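Local coordinates for intergenic-region protein (Escherichia coli CFT073, PDB 2WJ9), which probably protects incoming DNA from the host's restriction enzymes, as an antirestriction protein of the ArdB type, at residues Q55-F59 with W93-T97; L66-W70 with H147-T151; R76-M81 with A139-T143; N124-M130 with A175-D181. All coordinates share one frame; numbering follows the deposited sequence. Where two conformers were deposited one is given.

Contact 1. Residues Q55-F59 with W93-T97; sequences QRISF and WNLYT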
loop_
_atom_site.group_PDB
_atom_site.type_symbol
_atom_site.label_atom_id
_atom_site.label_comp_id
_atom_site.label_asym_id
_atom_site.label_seq_id
_atom_site.Cartn_x
_atom_site.Cartn_y
_atom_site.Cartn_z
ATOM N N GLN B 55 -0.500 20.119 -17.852
ATOM C CA GLN B 55 0.318 18.952 -17.488
ATOM C C GLN B 55 -0.322 17.609 -17.824
ATOM O O GLN B 55 0.258 16.563 -17.528
ATOM C CB GLN B 55 0.621 18.976 -15.991
ATOM C CG GLN B 55 1.289 20.245 -15.507
ATOM C CD GLN B 55 1.470 20.268 -13.998
ATOM O OE1 GLN B 55 1.057 19.343 -13.294
ATOM N NE2 GLN B 55 2.086 21.330 -13.495
ATOM N N ARG B 56 -1.504 17.631 -18.434
ATOM C CA ARG B 56 -2.231 16.393 -18.733
ATOM C C ARG B 56 -1.396 15.404 -19.530
ATOM O O ARG B 56 -1.325 14.222 -19.195
ATOM C CB ARG B 56 -3.505 16.683 -19.523
ATOM C CG ARG B 56 -4.685 17.090 -18.683
ATOM C CD ARG B 56 -5.995 16.966 -19.467
ATOM N NE ARG B 56 -6.363 15.567 -19.696
ATOM C CZ ARG B 56 -7.453 14.960 -19.225
ATOM N NH1 ARG B 56 -8.347 15.617 -18.491
ATOM N NH2 ARG B 56 -7.663 13.673 -19.512
ATOM N N ILE B 57 -0.764 15.891 -20.590
ATOM C CA ILE B 57 -0.075 15.006 -21.521
ATOM C C ILE B 57 1.136 14.288 -20.900
ATOM O O ILE B 57 1.502 13.198 -21.347
ATOM C CB ILE B 57 0.323 15.747 -22.820
ATOM C CG1 ILE B 57 0.795 14.748 -23.886
ATOM C CG2 ILE B 57 1.374 16.817 -22.531
ATOM C CD1 ILE B 57 -0.113 13.535 -24.047
ATOM N N SER B 58 1.722 14.873 -19.859
ATOM C CA SER B 58 2.870 14.268 -19.157
ATOM C C SER B 58 2.501 13.291 -18.023
ATOM O O SER B 58 3.373 12.614 -17.473
ATOM C CB SER B 58 3.769 15.376 -18.609
ATOM O OG SER B 58 4.324 16.136 -19.667
ATOM N N PHE B 59 1.215 13.202 -17.701
ATOM C CA PHE B 59 0.731 12.447 -16.529
ATOM C C PHE B 59 1.195 10.988 -16.474
ATOM O O PHE B 59 1.771 10.556 -15.474
ATOM C CB PHE B 59 -0.805 12.530 -16.482
ATOM C CG PHE B 59 -1.443 11.743 -15.368
ATOM C CD1 PHE B 59 -1.516 12.258 -14.077
ATOM C CD2 PHE B 59 -2.007 10.496 -15.617
ATOM C CE1 PHE B 59 -2.125 11.535 -13.053
ATOM C CE2 PHE B 59 -2.617 9.770 -14.606
ATOM C CZ PHE B 59 -2.683 10.278 -13.326
ATOM N N TRP B 93 -13.797 12.450 -18.353
ATOM C CA TRP B 93 -12.807 11.898 -17.421
ATOM C C TRP B 93 -11.605 12.825 -17.202
ATOM O O TRP B 93 -11.008 13.331 -18.158
ATOM C CB TRP B 93 -12.352 10.519 -17.904
ATOM C CG TRP B 93 -13.439 9.506 -17.762
ATOM C CD1 TRP B 93 -14.658 9.524 -18.390
ATOM C CD2 TRP B 93 -13.440 8.341 -16.920
ATOM N NE1 TRP B 93 -15.406 8.447 -17.991
ATOM C CE2 TRP B 93 -14.683 7.700 -17.101
ATOM C CE3 TRP B 93 -12.507 7.773 -16.041
ATOM C CZ2 TRP B 93 -15.025 6.525 -16.427
ATOM C CZ3 TRP B 93 -12.844 6.594 -15.378
ATOM C CH2 TRP B 93 -14.095 5.984 -15.577
ATOM N N ASN B 94 -11.275 13.041 -15.932
ATOM C CA ASN B 94 -10.139 13.879 -15.531
ATOM C C ASN B 94 -9.027 13.043 -14.897
ATOM O O ASN B 94 -9.243 11.895 -14.497
ATOM C CB ASN B 94 -10.582 14.938 -14.518
ATOM C CG ASN B 94 -11.729 15.797 -15.018
ATOM O OD1 ASN B 94 -12.707 16.020 -14.299
ATOM N ND2 ASN B 94 -11.610 16.297 -16.239
ATOM N N LEU B 95 -7.843 13.642 -14.800
ATOM C CA LEU B 95 -6.691 13.013 -14.168
ATOM C C LEU B 95 -6.421 13.659 -12.808
ATOM O O LEU B 95 -6.555 14.875 -12.656
ATOM C CB LEU B 95 -5.461 13.104 -15.077
ATOM C CG LEU B 95 -5.637 12.629 -16.527
ATOM C CD1 LEU B 95 -4.320 12.709 -17.304
ATOM C CD2 LEU B 95 -6.212 11.205 -16.594
ATOM N N TYR B 96 -6.050 12.826 -11.831
ATOM C CA TYR B 96 -5.855 13.251 -10.435
ATOM C C TYR B 96 -4.567 12.682 -9.811
ATOM O O TYR B 96 -4.179 11.545 -10.078
ATOM C CB TYR B 96 -7.054 12.816 -9.571
ATOM C CG TYR B 96 -8.357 13.463 -9.972
ATOM C CD1 TYR B 96 -8.721 14.710 -9.471
ATOM C CD2 TYR B 96 -9.222 12.837 -10.862
ATOM C CE1 TYR B 96 -9.915 15.314 -9.845
ATOM C CE2 TYR B 96 -10.424 13.425 -11.236
ATOM C CZ TYR B 96 -10.763 14.671 -10.733
ATOM O OH TYR B 96 -11.954 15.269 -11.119
ATOM N N THR B 97 -3.933 13.487 -8.961
ATOM C CA THR B 97 -2.830 13.047 -8.094
ATOM C C THR B 97 -3.284 12.978 -6.629
ATOM O O THR B 97 -4.203 13.699 -6.231
ATOM C CB THR B 97 -1.583 13.976 -8.212
ATOM O OG1 THR B 97 -1.894 15.319 -7.798
ATOM C CG2 THR B 97 -1.061 13.986 -9.650
#

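Contact 2. Residues L66-W70 with H147-T151; sequences LIPQW and HACRT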
loop_
_atom_site.group_PDB
_atom_site.type_symbol
_atom_site.label_atom_id
_atom_site.label_comp_id
_atom_site.label_asym_id
_atom_site.label_seq_id
_atom_site.Cartn_x
_atom_site.Cartn_y
_atom_site.Cartn_z
ATOM N N LEU B 66 7.863 3.776 -15.157
ATOM C CA LEU B 66 8.724 2.645 -14.792
ATOM C C LEU B 66 8.035 1.293 -14.995
ATOM O O LEU B 66 8.685 0.250 -14.905
ATOM C CB LEU B 66 9.187 2.762 -13.332
ATOM C CG LEU B 66 10.078 3.957 -12.974
ATOM C CD1 LEU B 66 10.310 3.999 -11.459
ATOM C CD2 LEU B 66 11.390 3.916 -13.728
ATOM N N ILE B 67 6.735 1.316 -15.294
ATOM C CA ILE B 67 5.913 0.108 -15.339
ATOM C C ILE B 67 5.736 -0.362 -16.782
ATOM O O ILE B 67 5.389 0.436 -17.649
ATOM C CB ILE B 67 4.515 0.369 -14.706
ATOM C CG1 ILE B 67 4.660 0.780 -13.226
ATOM C CG2 ILE B 67 3.599 -0.867 -14.866
ATOM C CD1 ILE B 67 3.416 1.471 -12.639
ATOM N N PRO B 68 5.948 -1.666 -17.050
ATOM C CA PRO B 68 5.742 -2.145 -18.420
ATOM C C PRO B 68 4.334 -1.856 -18.939
ATOM O O PRO B 68 3.361 -2.002 -18.201
ATOM C CB PRO B 68 5.981 -3.656 -18.304
ATOM C CG PRO B 68 6.901 -3.791 -17.122
ATOM C CD PRO B 68 6.397 -2.753 -16.159
ATOM N N GLN B 69 4.249 -1.421 -20.191
ATOM C CA GLN B 69 2.969 -1.109 -20.847
ATOM C C GLN B 69 2.180 0.046 -20.220
ATOM O O GLN B 69 0.951 0.072 -20.293
ATOM C CB GLN B 69 2.077 -2.358 -20.945
ATOM C CG GLN B 69 2.682 -3.470 -21.764
ATOM C CD GLN B 69 1.652 -4.496 -22.141
ATOM O OE1 GLN B 69 1.522 -5.525 -21.484
ATOM N NE2 GLN B 69 0.878 -4.200 -23.174
ATOM N N TRP B 70 2.881 1.030 -19.657
ATOM C CA TRP B 70 2.204 2.172 -19.025
ATOM C C TRP B 70 1.304 2.935 -20.003
ATOM O O TRP B 70 0.308 3.519 -19.594
ATOM C CB TRP B 70 3.186 3.137 -18.315
ATOM C CG TRP B 70 4.278 3.697 -19.171
ATOM C CD1 TRP B 70 5.569 3.255 -19.229
ATOM C CD2 TRP B 70 4.196 4.816 -20.077
ATOM N NE1 TRP B 70 6.285 4.005 -20.128
ATOM C CE2 TRP B 70 5.471 4.971 -20.662
ATOM C CE3 TRP B 70 3.172 5.689 -20.460
ATOM C CZ2 TRP B 70 5.747 5.967 -21.599
ATOM C CZ3 TRP B 70 3.446 6.669 -21.400
ATOM C CH2 TRP B 70 4.719 6.795 -21.963
ATOM N N HIS B 147 -2.740 -5.535 -13.332
ATOM C CA HIS B 147 -1.505 -5.278 -14.063
ATOM C C HIS B 147 -0.261 -5.542 -13.195
ATOM O O HIS B 147 0.780 -5.973 -13.704
ATOM C CB HIS B 147 -1.509 -3.846 -14.607
ATOM C CG HIS B 147 -0.605 -3.645 -15.786
ATOM N ND1 HIS B 147 -0.737 -4.357 -16.958
ATOM C CD2 HIS B 147 0.438 -2.801 -15.976
ATOM C CE1 HIS B 147 0.189 -3.967 -17.816
ATOM N NE2 HIS B 147 0.916 -3.021 -17.244
ATOM N N ALA B 148 -0.383 -5.309 -11.887
ATOM C CA ALA B 148 0.674 -5.686 -10.938
ATOM C C ALA B 148 0.930 -7.202 -10.965
ATOM O O ALA B 148 2.082 -7.655 -10.964
ATOM C CB ALA B 148 0.315 -5.230 -9.522
ATOM N N CYS B 149 -0.141 -7.983 -11.017
ATOM C CA CYS B 149 -0.004 -9.440 -11.041
ATOM C C CYS B 149 0.565 -9.960 -12.369
ATOM O O CYS B 149 1.296 -10.950 -12.386
ATOM C CB CYS B 149 -1.328 -10.134 -10.733
ATOM S SG CYS B 149 -1.962 -9.798 -9.087
ATOM N N ARG B 150 0.232 -9.296 -13.470
ATOM C CA ARG B 150 0.769 -9.673 -14.776
ATOM C C ARG B 150 2.260 -9.331 -14.914
ATOM O O ARG B 150 3.040 -10.138 -15.407
ATOM C CB ARG B 150 -0.031 -9.014 -15.907
ATOM C CG ARG B 150 0.564 -9.259 -17.283
ATOM C CD ARG B 150 -0.299 -8.724 -18.398
ATOM N NE ARG B 150 0.381 -8.866 -19.680
ATOM C CZ ARG B 150 -0.139 -8.542 -20.863
ATOM N NH1 ARG B 150 -1.366 -8.063 -20.947
ATOM N NH2 ARG B 150 0.572 -8.703 -21.969
ATOM N N THR B 151 2.637 -8.126 -14.496
ATOM C CA THR B 151 3.985 -7.616 -14.749
ATOM C C THR B 151 5.003 -7.963 -13.666
ATOM O O THR B 151 6.207 -7.914 -13.917
ATOM C CB THR B 151 3.980 -6.077 -14.886
ATOM O OG1 THR B 151 3.506 -5.504 -13.667
ATOM C CG2 THR B 151 3.092 -5.635 -16.044
#

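Contact 3. Residues R76-M81 with A139-T143; sequences RVFGWM and ACLMT. With SO4 (sulfate ion), chain H.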
loop_
_atom_site.group_PDB
_atom_site.type_symbol
_atom_site.label_atom_id
_atom_site.label_comp_id
_atom_site.label_asym_id
_atom_site.label_seq_id
_atom_site.Cartn_x
_atom_site.Cartn_y
_atom_site.Cartn_z
ATOM N N ARG B 76 -6.917 0.451 -20.612
ATOM C CA ARG B 76 -7.305 -0.659 -19.722
ATOM C C ARG B 76 -8.359 -0.238 -18.679
ATOM O O ARG B 76 -9.271 -1.011 -18.369
ATOM C CB ARG B 76 -6.083 -1.289 -19.042
ATOM C CG ARG B 76 -5.242 -2.148 -19.982
ATOM C CD ARG B 76 -3.991 -2.705 -19.305
ATOM N NE ARG B 76 -2.984 -3.109 -20.276
ATOM C CZ ARG B 76 -3.041 -4.196 -21.036
ATOM N NH1 ARG B 76 -4.082 -5.028 -20.977
ATOM N NH2 ARG B 76 -2.052 -4.444 -21.885
ATOM N N VAL B 77 -8.224 0.978 -18.143
ATOM C CA VAL B 77 -9.220 1.528 -17.204
ATOM C C VAL B 77 -10.592 1.639 -17.886
ATOM O O VAL B 77 -11.609 1.201 -17.339
ATOM C CB VAL B 77 -8.814 2.911 -16.645
ATOM C CG1 VAL B 77 -9.934 3.489 -15.785
ATOM C CG2 VAL B 77 -7.513 2.811 -15.814
ATOM N N PHE B 78 -10.620 2.214 -19.086
ATOM C CA PHE B 78 -11.874 2.313 -19.851
ATOM C C PHE B 78 -12.447 0.920 -20.153
ATOM O O PHE B 78 -13.666 0.732 -20.147
ATOM C CB PHE B 78 -11.680 3.117 -21.148
ATOM C CG PHE B 78 -11.539 4.615 -20.939
ATOM C CD1 PHE B 78 -12.439 5.315 -20.138
ATOM C CD2 PHE B 78 -10.539 5.333 -21.587
ATOM C CE1 PHE B 78 -12.322 6.701 -19.968
ATOM C CE2 PHE B 78 -10.415 6.717 -21.421
ATOM C CZ PHE B 78 -11.298 7.400 -20.607
ATOM N N GLY B 79 -11.566 -0.047 -20.409
ATOM C CA GLY B 79 -11.972 -1.440 -20.620
ATOM C C GLY B 79 -12.672 -2.007 -19.398
ATOM O O GLY B 79 -13.742 -2.590 -19.511
ATOM N N TRP B 80 -12.071 -1.834 -18.222
ATOM C CA TRP B 80 -12.722 -2.275 -16.978
ATOM C C TRP B 80 -14.061 -1.551 -16.750
ATOM O O TRP B 80 -15.041 -2.170 -16.343
ATOM C CB TRP B 80 -11.798 -2.124 -15.761
ATOM C CG TRP B 80 -10.823 -3.254 -15.623
ATOM C CD1 TRP B 80 -9.488 -3.220 -15.879
ATOM C CD2 TRP B 80 -11.123 -4.605 -15.235
ATOM N NE1 TRP B 80 -8.927 -4.459 -15.655
ATOM C CE2 TRP B 80 -9.909 -5.326 -15.262
ATOM C CE3 TRP B 80 -12.293 -5.265 -14.848
ATOM C CZ2 TRP B 80 -9.831 -6.679 -14.918
ATOM C CZ3 TRP B 80 -12.220 -6.625 -14.524
ATOM C CH2 TRP B 80 -10.996 -7.309 -14.555
ATOM N N MET B 81 -14.105 -0.253 -17.039
ATOM C CA MET B 81 -15.323 0.535 -16.832
ATOM C C MET B 81 -16.456 0.006 -17.730
ATOM O O MET B 81 -17.617 -0.089 -17.297
ATOM C CB MET B 81 -15.026 2.021 -17.083
ATOM C CG MET B 81 -16.059 3.005 -16.570
ATOM S SD MET B 81 -16.373 2.938 -14.804
ATOM C CE MET B 81 -17.961 2.110 -14.805
ATOM N N ALA B 139 -12.713 1.244 -11.098
ATOM C CA ALA B 139 -12.088 0.783 -12.344
ATOM C C ALA B 139 -10.548 0.843 -12.293
ATOM O O ALA B 139 -9.860 -0.065 -12.783
ATOM C CB ALA B 139 -12.618 1.564 -13.535
ATOM N N CYS B 140 -10.010 1.916 -11.724
ATOM C CA CYS B 140 -8.558 2.043 -11.577
ATOM C C CYS B 140 -7.953 0.997 -10.621
ATOM O O CYS B 140 -6.877 0.443 -10.887
ATOM C CB CYS B 140 -8.184 3.463 -11.134
ATOM S SG CYS B 140 -8.480 4.767 -12.384
ATOM N N LEU B 141 -8.628 0.735 -9.508
ATOM C CA LEU B 141 -8.172 -0.320 -8.590
ATOM C C LEU B 141 -8.044 -1.680 -9.275
ATOM O O LEU B 141 -7.039 -2.371 -9.102
ATOM C CB LEU B 141 -9.083 -0.418 -7.363
ATOM C CG LEU B 141 -8.964 0.758 -6.387
ATOM C CD1 LEU B 141 -10.108 0.747 -5.365
ATOM C CD2 LEU B 141 -7.575 0.757 -5.683
ATOM N N MET B 142 -9.067 -2.064 -10.037
ATOM C CA MET B 142 -9.076 -3.337 -10.766
ATOM C C MET B 142 -7.942 -3.378 -11.789
ATOM O O MET B 142 -7.253 -4.397 -11.942
ATOM C CB MET B 142 -10.417 -3.519 -11.489
ATOM C CG MET B 142 -11.623 -3.591 -10.566
ATOM S SD MET B 142 -11.598 -5.042 -9.499
ATOM C CE MET B 142 -12.079 -6.353 -10.624
ATOM N N THR B 143 -7.759 -2.264 -12.497
ATOM C CA THR B 143 -6.683 -2.137 -13.493
ATOM C C THR B 143 -5.298 -2.329 -12.851
ATOM O O THR B 143 -4.493 -3.130 -13.329
ATOM C CB THR B 143 -6.723 -0.754 -14.189
ATOM O OG1 THR B 143 -8.003 -0.581 -14.812
ATOM C CG2 THR B 143 -5.605 -0.638 -15.243
HETATM S S SO4 H . -7.213 -6.481 -19.732
HETATM O O1 SO4 H . -7.866 -6.996 -18.525
HETATM O O2 SO4 H . -8.195 -6.370 -20.807
HETATM O O3 SO4 H . -6.662 -5.168 -19.351
HETATM O O4 SO4 H . -6.170 -7.426 -20.158
#

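Contact 4. Residues N124-M130 with A175-D181; sequences NGNRAEM and AIMRIID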
loop_
_atom_site.group_PDB
_atom_site.type_symbol
_atom_site.label_atom_id
_atom_site.label_comp_id
_atom_site.label_asym_id
_atom_site.label_seq_id
_atom_site.Cartn_x
_atom_site.Cartn_y
_atom_site.Cartn_z
ATOM N N ASN B 124 -17.420 -11.606 -9.151
ATOM C CA ASN B 124 -17.964 -11.827 -7.786
ATOM C C ASN B 124 -19.500 -11.813 -7.648
ATOM O O ASN B 124 -20.020 -12.097 -6.570
ATOM C CB ASN B 124 -17.320 -10.870 -6.764
ATOM C CG ASN B 124 -17.609 -9.398 -7.044
ATOM O OD1 ASN B 124 -18.613 -9.046 -7.655
ATOM N ND2 ASN B 124 -16.724 -8.529 -6.566
ATOM N N GLY B 125 -20.215 -11.483 -8.722
ATOM C CA GLY B 125 -21.685 -11.521 -8.727
ATOM C C GLY B 125 -22.403 -10.360 -8.051
ATOM O O GLY B 125 -23.618 -10.418 -7.846
ATOM N N ASN B 126 -21.664 -9.296 -7.733
ATOM C CA ASN B 126 -22.196 -8.155 -6.970
ATOM C C ASN B 126 -22.631 -6.976 -7.842
ATOM O O ASN B 126 -21.950 -6.623 -8.802
ATOM C CB ASN B 126 -21.147 -7.652 -5.975
ATOM C CG ASN B 126 -20.827 -8.662 -4.887
ATOM O OD1 ASN B 126 -21.623 -9.558 -4.594
ATOM N ND2 ASN B 126 -19.656 -8.519 -4.275
ATOM N N ARG B 127 -23.778 -6.389 -7.499
ATOM C CA ARG B 127 -24.212 -5.104 -8.057
ATOM C C ARG B 127 -23.951 -4.015 -7.016
ATOM O O ARG B 127 -24.014 -4.272 -5.816
ATOM C CB ARG B 127 -25.699 -5.112 -8.434
ATOM C CG ARG B 127 -26.055 -5.985 -9.634
ATOM C CD ARG B 127 -27.427 -5.627 -10.218
ATOM N NE ARG B 127 -27.984 -6.687 -11.064
ATOM C CZ ARG B 127 -27.580 -6.985 -12.302
ATOM N NH1 ARG B 127 -26.583 -6.321 -12.882
ATOM N NH2 ARG B 127 -28.175 -7.967 -12.970
ATOM N N ALA B 128 -23.658 -2.804 -7.480
ATOM C CA ALA B 128 -23.454 -1.667 -6.586
ATOM C C ALA B 128 -23.771 -0.355 -7.289
ATOM O O ALA B 128 -23.433 -0.170 -8.457
ATOM C CB ALA B 128 -22.027 -1.650 -6.055
ATOM N N GLU B 129 -24.425 0.544 -6.555
ATOM C CA GLU B 129 -24.785 1.870 -7.042
ATOM C C GLU B 129 -23.825 2.898 -6.433
ATOM O O GLU B 129 -23.586 2.881 -5.231
ATOM C CB GLU B 129 -26.229 2.183 -6.660
ATOM C CG GLU B 129 -26.833 3.377 -7.374
ATOM C CD GLU B 129 -28.334 3.493 -7.172
ATOM O OE1 GLU B 129 -28.945 2.592 -6.542
ATOM O OE2 GLU B 129 -28.911 4.497 -7.640
ATOM N N MET B 130 -23.276 3.780 -7.261
ATOM C CA MET B 130 -22.285 4.750 -6.788
ATOM C C MET B 130 -22.121 5.950 -7.730
ATOM O O MET B 130 -22.563 5.923 -8.877
ATOM C CB MET B 130 -20.925 4.058 -6.559
ATOM C CG MET B 130 -20.190 3.599 -7.834
ATOM S SD MET B 130 -18.775 2.512 -7.497
ATOM C CE MET B 130 -19.677 0.978 -7.266
ATOM N N ALA B 175 -19.392 0.661 -1.215
ATOM C CA ALA B 175 -19.740 0.315 -2.597
ATOM C C ALA B 175 -18.500 -0.023 -3.439
ATOM O O ALA B 175 -18.513 -0.968 -4.219
ATOM C CB ALA B 175 -20.546 1.439 -3.246
ATOM N N ILE B 176 -17.423 0.746 -3.273
ATOM C CA ILE B 176 -16.186 0.496 -4.027
ATOM C C ILE B 176 -15.624 -0.889 -3.689
ATOM O O ILE B 176 -15.276 -1.655 -4.583
ATOM C CB ILE B 176 -15.111 1.573 -3.741
ATOM C CG1 ILE B 176 -15.568 2.943 -4.248
ATOM C CG2 ILE B 176 -13.744 1.182 -4.368
ATOM C CD1 ILE B 176 -14.761 4.124 -3.689
ATOM N N MET B 177 -15.558 -1.209 -2.398
ATOM C CA MET B 177 -14.991 -2.482 -1.949
ATOM C C MET B 177 -15.890 -3.652 -2.328
ATOM O O MET B 177 -15.408 -4.756 -2.555
ATOM C CB MET B 177 -14.755 -2.473 -0.440
ATOM C CG MET B 177 -13.613 -1.566 -0.024
ATOM S SD MET B 177 -12.023 -2.187 -0.617
ATOM C CE MET B 177 -11.137 -0.666 -0.826
ATOM N N ARG B 178 -17.194 -3.402 -2.404
ATOM C CA ARG B 178 -18.158 -4.438 -2.803
ATOM C C ARG B 178 -17.946 -4.850 -4.258
ATOM O O ARG B 178 -17.948 -6.038 -4.586
ATOM C CB ARG B 178 -19.595 -3.945 -2.589
ATOM C CG ARG B 178 -20.682 -4.776 -3.256
ATOM C CD ARG B 178 -22.054 -4.426 -2.673
ATOM N NE ARG B 178 -23.138 -5.202 -3.262
ATOM C CZ ARG B 178 -23.400 -6.478 -2.990
ATOM N NH1 ARG B 178 -22.647 -7.161 -2.130
ATOM N NH2 ARG B 178 -24.425 -7.078 -3.586
ATOM N N ILE B 179 -17.766 -3.860 -5.127
ATOM C CA ILE B 179 -17.656 -4.126 -6.556
ATOM C C ILE B 179 -16.329 -4.798 -6.920
ATOM O O ILE B 179 -16.288 -5.628 -7.826
ATOM C CB ILE B 179 -17.918 -2.845 -7.407
ATOM C CG1 ILE B 179 -18.386 -3.213 -8.821
ATOM C CG2 ILE B 179 -16.693 -1.962 -7.456
ATOM C CD1 ILE B 179 -19.791 -3.802 -8.875
ATOM N N ILE B 180 -15.254 -4.468 -6.206
ATOM C CA ILE B 180 -13.935 -5.033 -6.519
ATOM C C ILE B 180 -13.611 -6.307 -5.735
ATOM O O ILE B 180 -12.551 -6.897 -5.943
ATOM C CB ILE B 180 -12.786 -4.005 -6.298
ATOM C CG1 ILE B 180 -12.599 -3.666 -4.816
ATOM C CG2 ILE B 180 -13.045 -2.740 -7.099
ATOM C CD1 ILE B 180 -11.281 -2.963 -4.523
ATOM N N ASP B 181 -14.515 -6.715 -4.843
ATOM C CA ASP B 181 -14.240 -7.789 -3.885
ATOM C C ASP B 181 -13.747 -9.057 -4.567
ATOM O O ASP B 181 -14.233 -9.425 -5.638
ATOM C CB ASP B 181 -15.485 -8.119 -3.063
ATOM C CG ASP B 181 -15.191 -9.073 -1.922
ATOM O OD1 ASP B 181 -14.359 -8.724 -1.057
ATOM O OD2 ASP B 181 -15.789 -10.170 -1.895
ATOM O OXT ASP B 181 -12.855 -9.730 -4.044
HETATM O O HOH W 1 -18.310 -10.479 -2.742
#

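Contact 1. Residues Q55-F59 with W93-T97
The central strand of the three-stranded antiparallel sheet, 93-98, meets the turn that leads into helix 59-64, and Leu95 is the residue on which Phe59 and Arg56 of 55-59 converge. Leu95 CB stands above the middle of the Phe59 ring, 4.1 Å from its centroid and only 6° off the normal, a CH-pi contact over the face. One branch of the leucine reaches further along the phenylalanine: Leu95 CD1 lies 3.6 Å from Phe59 CG. Phe59 leaves its backbone toward the strand, and with CG anti to N (chi1 177°) the ring turns that face to Leu95 CB; its far edge meets backbone, with CE1 3.6 Å from Tyr96 O. Arg56 comes at the leucine from another direction, crossing it at about a right angle after a bend at chi3 (71°). That bend lays one face of the guanidinium against the branch point, Leu95 CG being 3.8 Å from Arg56 NH2. At the edge of the same group sits Trp93 O, 3.5 Å from Arg56 NH1. No hydrogen bond joins the two segments, so apolar and face contacts carry the join. The strand is bonded on both flanks, Leu95 to Val51 and Asn94 and Tyr96 to Ala106 and Phe104 of strand 103-107, while Phe59 packs on Ala103 and meets the His63 ring.

Contact 2. Residues L66-W70 with H147-T151
A type II beta turn from Ile67 to Trp70 lies against the last turn of helix 132-151, where Pro68 and Thr151 bring their CA atoms within 6.8 Å. The turn is closed by a weak bond from Trp70 N to Ile67 O, and Gln69 takes the positive phi (64°) of its third position. The carbonyl of Pro68 is thereby presented to the helix, where His147 takes it: NE2 donates to Pro68 O at 2.8 Å with an N-H...O angle of 165°, the oxygen lying in the imidazole plane. His147 gets there with CG anti to its backbone N (chi1 -157°), which brings the NE2 edge of the ring to the turn. Carbon flanks the bond at the ring's edge, Ile67 CG2 at 3.9 Å from His147 CD2 and Gln69 CB at 3.9 Å from His147 NE2. Thr151 CG2 rests over one face of the imidazole and also touches Pro68 CB at 4.2 Å. The threonine hydroxyl turns back into the helix, OG1 donating to His147 O at 2.8 Å; Thr151 N binds the same oxygen from the opposite face of its plane. Elsewhere on this helical turn, Cys149 is disulfide-bonded to Cys37 of the second subunit. As a donor NE2 carries a proton, and one nearly straight bond both satisfies the turn carbonyl and limits rotation of the buried imidazole.

Contact 3. Residues R76-M81 with A139-T143
Thr143 and Ala139, one turn apart on helix 132-151, receive Val77 and Trp80 of helix 73-84, the short axes passing 8.5 Å apart at 116°. Thr143 is the bump set between those two: its OG1 lies 3.2 Å from Trp80 CD1 and 3.4 Å from Val77 CA. Val77 answers with its CG1 branch, which enters a hollow lined by Ala139 CB and Cys140 SG, the latter 3.9 Å from Val77 CG1, while CG2 rides against Thr143. The Ala139 methyl lies between Val77 CG1 and the Met81 sulfur, and its carbonyl oxygen meets Trp80 CB. Trp80 lays the indole across Met142 at about a right angle. Met142 CB sits over the five-membered ring, 4.1 Å from its centroid. In one of its two conformers the methionine, folded at chi2 and chi3 (-65° and -76°), curls along the indole until CE is 3.9 Å from Trp80 CZ3, with the sulfur above the six-membered ring at a distance, a Met-aromatic contact. Arg76 and Arg83 hold a sulfate, probably from the crystallisation liquor, Arg76 NH1 donating to its O3 at 3.1 Å; Thr72 accepts from Arg76 NE. The Thr143 hydroxyl gives its proton to Ala139 O at 2.8 Å, where Thr143 N also binds. With that hydroxyl spent inside its own helix, no hydrogen bond crosses between the helices: the interface relies on shape, and the anion probably offsets the arginines' charge at its margin.

Contact 4. Residues N124-M130 with A175-D181
The Asx turn at Asn124 precedes strand 126-130 of the two-stranded antiparallel hairpin and joins it to the C-terminal helix 173-180, Asn124 ND2 donating to Asp181 O at 2.8 Å. That bond is nearly straight (164°), with the acceptor in the amide plane. The same nitrogen gives a second bond to Ile179 O, from above the carbonyl plane; that oxygen also accepts from Asn121 ND2. Asn124 OD1 accepts from Asn126 N, which closes the turn and fixes the amide's rotation; Gly125 and Asn126 form a G1 bulge facing Asn121. Asn126 ND2 donates to Arg178 O at 3.0 Å, so the carbonyls of Arg178, Ile179 and Asp181 are taken up by side-chain amides. In return Arg178 NE donates to Arg127 O at 2.9 Å, its chain, extended from CG to NE, reaching across to the strand. One face of its guanidinium stacks on the Asn126 amide, the planes 21° apart. Arg127 turns away to a salt bridge with Glu86. Further along the strand, Ala128 CB meets Ile179 CD1 at 4.2 Å and Met130 CE packs on Ala175 CB at 4.1 Å. One water accepts from Asn126 ND2 at 2.8 Å and donates to Asp181 OD2 at 2.7 Å.

From the N terminus, the turn before helix 59-64 pairs with strand 93-98 in contact 1, closing a loop that includes helix 73-84. Contact 2 starts inside that loop, at 66-70, and closes only at the end of helix 132-151, so the two cross. Contact 3 is nested within contact 2 and crosses contact 1, joining helix 73-84 to the middle of the same long helix; Trp93 of contact 1 packs on Phe78 and Met81 of contact 3. Contact 4 comes after contact 1 in series, crosses contacts 2 and 3, and fastens the C-terminal helix to the hairpin. Ile176 and Ile180 of contact 4 reach Leu141 of contact 3, while contacts 2 and 4 both touch the second subunit.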